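Probable glutathione reductase (Sinorhizobium meliloti, PDB 4DNA) probably catalyses the NADPH-dependent reduction of glutathione disulfide to glutathione, working as a homodimer with one FAD bound per subunit. Local coordinates at residues 384-396 with 404-416. Residues are numbered along the deposited sequence; the frame is centred on the assembly and turned at random.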
# COMPACT_ATOMS: atom_id res chain seq x y z
N GLY A 384 -0.30 -17.79 10.77
CA GLY A 384 0.58 -18.94 10.60
C GLY A 384 0.75 -19.23 9.13
O GLY A 384 1.14 -20.35 8.76
N ARG A 385 0.51 -18.22 8.30
CA ARG A 385 0.27 -18.42 6.87
C ARG A 385 1.38 -19.09 6.07
O ARG A 385 1.08 -19.76 5.09
CB ARG A 385 -0.18 -17.14 6.17
CG ARG A 385 -0.12 -17.23 4.65
CD ARG A 385 -1.14 -16.32 3.99
NE ARG A 385 -2.49 -16.75 4.30
CZ ARG A 385 -3.13 -17.72 3.65
NH1 ARG A 385 -2.55 -18.35 2.64
NH2 ARG A 385 -4.35 -18.05 4.03
N LYS A 386 2.64 -18.92 6.47
CA LYS A 386 3.78 -19.40 5.68
C LYS A 386 3.94 -18.57 4.41
O LYS A 386 3.80 -19.06 3.29
CB LYS A 386 3.67 -20.90 5.34
CG LYS A 386 4.53 -21.79 6.21
CD LYS A 386 3.84 -22.22 7.50
CE LYS A 386 3.10 -23.54 7.33
NZ LYS A 386 3.02 -24.31 8.60
N GLU A 387 4.22 -17.29 4.62
CA GLU A 387 4.37 -16.33 3.54
C GLU A 387 5.68 -15.59 3.79
O GLU A 387 6.13 -15.48 4.94
CB GLU A 387 3.21 -15.33 3.58
CG GLU A 387 2.66 -14.93 2.22
CD GLU A 387 1.38 -14.10 2.32
OE1 GLU A 387 0.93 -13.79 3.46
OE2 GLU A 387 0.82 -13.74 1.25
N LYS A 388 6.30 -15.11 2.72
CA LYS A 388 7.49 -14.27 2.86
C LYS A 388 7.40 -13.02 2.00
O LYS A 388 7.01 -13.06 0.84
CB LYS A 388 8.77 -15.08 2.60
CG LYS A 388 9.37 -15.65 3.88
CD LYS A 388 9.80 -17.11 3.73
CE LYS A 388 10.18 -17.71 5.08
NZ LYS A 388 10.76 -19.09 4.98
N THR A 389 7.73 -11.88 2.58
CA THR A 389 7.81 -10.68 1.78
C THR A 389 9.25 -10.48 1.33
O THR A 389 10.17 -10.49 2.15
CB THR A 389 7.24 -9.45 2.52
OG1 THR A 389 5.85 -9.66 2.78
CG2 THR A 389 7.40 -8.18 1.69
N ILE A 390 9.45 -10.34 0.02
CA ILE A 390 10.74 -9.94 -0.51
C ILE A 390 10.66 -8.50 -0.97
O ILE A 390 9.74 -8.12 -1.69
CB ILE A 390 11.25 -10.90 -1.60
CG1 ILE A 390 11.54 -12.27 -0.99
CG2 ILE A 390 12.54 -10.39 -2.19
CD1 ILE A 390 11.32 -13.43 -1.94
N MSE A 391 11.61 -7.69 -0.50
CA MSE A 391 11.69 -6.26 -0.82
C MSE A 391 13.09 -5.92 -1.22
O MSE A 391 14.00 -5.97 -0.39
CB MSE A 391 11.36 -5.47 0.43
CG MSE A 391 9.85 -5.40 0.55
SE MSE A 391 9.33 -4.00 1.83
CE MSE A 391 7.39 -4.00 1.51
N LYS A 392 13.30 -5.59 -2.49
CA LYS A 392 14.66 -5.50 -3.00
C LYS A 392 14.94 -4.21 -3.72
O LYS A 392 14.25 -3.87 -4.67
CB LYS A 392 14.96 -6.72 -3.88
CG LYS A 392 16.15 -6.57 -4.82
CD LYS A 392 16.97 -7.85 -4.86
CE LYS A 392 17.84 -7.96 -6.11
NZ LYS A 392 17.24 -8.82 -7.16
N LEU A 393 15.96 -3.50 -3.26
CA LEU A 393 16.41 -2.25 -3.86
C LEU A 393 17.72 -2.43 -4.59
O LEU A 393 18.64 -3.08 -4.06
CB LEU A 393 16.61 -1.20 -2.78
CG LEU A 393 15.32 -0.57 -2.24
CD1 LEU A 393 15.59 0.32 -1.04
CD2 LEU A 393 14.67 0.23 -3.35
N VAL A 394 17.81 -1.86 -5.80
CA VAL A 394 19.05 -1.94 -6.60
C VAL A 394 19.62 -0.53 -6.82
O VAL A 394 18.90 0.38 -7.26
CB VAL A 394 18.82 -2.66 -7.95
CG1 VAL A 394 20.14 -2.84 -8.67
CG2 VAL A 394 18.15 -4.01 -7.74
N VAL A 395 20.91 -0.36 -6.52
CA VAL A 395 21.55 0.96 -6.40
C VAL A 395 22.87 1.09 -7.16
O VAL A 395 23.73 0.19 -7.12
CB VAL A 395 21.79 1.28 -4.92
CG1 VAL A 395 22.75 2.45 -4.74
CG2 VAL A 395 20.45 1.54 -4.24
N ASN A 396 23.06 2.21 -7.85
CA ASN A 396 24.33 2.48 -8.52
C ASN A 396 25.37 3.02 -7.55
O ASN A 396 25.21 4.10 -7.01
CB ASN A 396 24.13 3.44 -9.70
CG ASN A 396 25.41 3.66 -10.50
OD1 ASN A 396 26.52 3.46 -10.02
ND2 ASN A 396 25.24 4.09 -11.73
N GLY A 404 16.39 0.46 -9.38
CA GLY A 404 15.41 -0.60 -9.41
C GLY A 404 14.93 -0.87 -8.00
O GLY A 404 15.72 -0.91 -7.05
N ALA A 405 13.61 -1.02 -7.89
CA ALA A 405 12.92 -1.46 -6.67
C ALA A 405 11.90 -2.53 -7.06
O ALA A 405 11.15 -2.36 -8.03
CB ALA A 405 12.23 -0.30 -6.00
N HIS A 406 11.90 -3.63 -6.30
CA HIS A 406 11.08 -4.82 -6.56
C HIS A 406 10.53 -5.36 -5.28
O HIS A 406 11.26 -5.59 -4.31
CB HIS A 406 11.93 -5.89 -7.23
CG HIS A 406 12.83 -5.36 -8.31
ND1 HIS A 406 12.41 -5.16 -9.58
CD2 HIS A 406 14.16 -4.96 -8.26
CE1 HIS A 406 13.42 -4.66 -10.30
NE2 HIS A 406 14.50 -4.54 -9.50
N ILE A 407 9.21 -5.56 -5.28
CA ILE A 407 8.45 -5.97 -4.10
C ILE A 407 7.62 -7.19 -4.43
O ILE A 407 6.88 -7.20 -5.42
CB ILE A 407 7.45 -4.88 -3.63
CG1 ILE A 407 8.08 -3.48 -3.59
CG2 ILE A 407 6.88 -5.25 -2.26
CD1 ILE A 407 9.16 -3.30 -2.54
N LEU A 408 7.76 -8.23 -3.62
CA LEU A 408 6.86 -9.37 -3.68
C LEU A 408 6.11 -9.43 -2.36
O LEU A 408 6.72 -9.58 -1.30
CB LEU A 408 7.65 -10.64 -3.92
CG LEU A 408 6.84 -11.94 -4.00
CD1 LEU A 408 5.88 -11.89 -5.17
CD2 LEU A 408 7.78 -13.13 -4.12
N GLY A 409 4.79 -9.29 -2.41
CA GLY A 409 4.02 -9.26 -1.18
C GLY A 409 2.86 -8.30 -1.25
O GLY A 409 2.60 -7.68 -2.29
N HIS A 410 2.16 -8.18 -0.12
CA HIS A 410 0.92 -7.43 -0.05
C HIS A 410 1.07 -6.01 -0.41
O HIS A 410 1.86 -5.30 0.20
CB HIS A 410 0.30 -7.56 1.34
CG HIS A 410 -0.09 -8.97 1.68
ND1 HIS A 410 -1.26 -9.52 1.27
CD2 HIS A 410 0.59 -9.97 2.39
CE1 HIS A 410 -1.33 -10.80 1.70
NE2 HIS A 410 -0.20 -11.07 2.39
N ASP A 411 0.32 -5.59 -1.43
CA ASP A 411 0.22 -4.18 -1.83
C ASP A 411 1.41 -3.70 -2.66
O ASP A 411 1.63 -2.49 -2.82
CB ASP A 411 -0.02 -3.26 -0.62
CG ASP A 411 -1.24 -3.66 0.19
OD1 ASP A 411 -2.34 -3.74 -0.42
OD2 ASP A 411 -1.09 -3.89 1.42
N ALA A 412 2.17 -4.66 -3.18
CA ALA A 412 3.32 -4.36 -4.03
C ALA A 412 2.97 -3.40 -5.17
O ALA A 412 3.80 -2.60 -5.59
CB ALA A 412 3.91 -5.65 -4.56
N GLY A 413 1.74 -3.47 -5.66
CA GLY A 413 1.27 -2.57 -6.69
C GLY A 413 1.11 -1.12 -6.27
O GLY A 413 1.54 -0.21 -6.98
N GLU A 414 0.51 -0.90 -5.12
CA GLU A 414 0.41 0.43 -4.59
C GLU A 414 1.76 1.00 -4.28
O GLU A 414 1.98 2.17 -4.43
CB GLU A 414 -0.49 0.45 -3.37
CG GLU A 414 -1.89 -0.04 -3.64
CD GLU A 414 -2.75 0.98 -4.32
OE1 GLU A 414 -2.32 2.12 -4.48
OE2 GLU A 414 -3.88 0.66 -4.68
N MSE A 415 2.66 0.18 -3.77
CA MSE A 415 4.00 0.58 -3.49
C MSE A 415 4.77 0.92 -4.71
O MSE A 415 5.54 1.87 -4.73
CB MSE A 415 4.67 -0.55 -2.77
CG MSE A 415 4.43 -0.33 -1.29
SE MSE A 415 4.99 -1.89 -0.28
CE MSE A 415 6.86 -1.47 -0.17
N ALA A 416 4.58 0.15 -5.76
CA ALA A 416 5.33 0.40 -6.95
C ALA A 416 5.01 1.75 -7.47
O ALA A 416 5.86 2.45 -7.92
CB ALA A 416 5.01 -0.62 -8.00
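Val394 N donates to Gly404 O at 2.6 Å, the shortest bond between strands 389-396 and 404-408, whereas the return bond from Gly404 N to Val394 O is stretched to 3.3 Å. Lys392 with His406 and Ile390 with Leu408 are the other antiparallel hydrogen-bonded pairs, each exchanging bonds both ways; Lys392 N reaches His406 O at 2.7 Å. The His406 ring meets Val394 CG2 at its edge, 4.1 Å from NE2, and its ND1 is hydrogen-bonded to Thr353 OG1 of the neighbouring strand 351-355. On this face Lys392 NZ forms salt bridges with Asp210, Asp212 and Glu358. Leu408, its CG anti to the backbone N (chi1 179°), lies alongside Ile390, CD1 of Ile390 4.2 Å from Leu408 CD2, both touching Met213 of helix 211-223. The other face is apolar: Leu393 CD2 rests 3.6 Å from Ala405 CB, and selenomethionine Met391 lays CG against Ile407 CD1 (3.8 Å). Past the strand ends, His410 NE2 donates in its ring plane to Glu387 OE1 (3.1 Å), on the syn side but 32° out of the carboxylate plane, the two planes standing 89° apart. This is an antiparallel beta hairpin inside the sheet of the dimerisation domain of pyridine nucleotide-disulfide oxidoreductases.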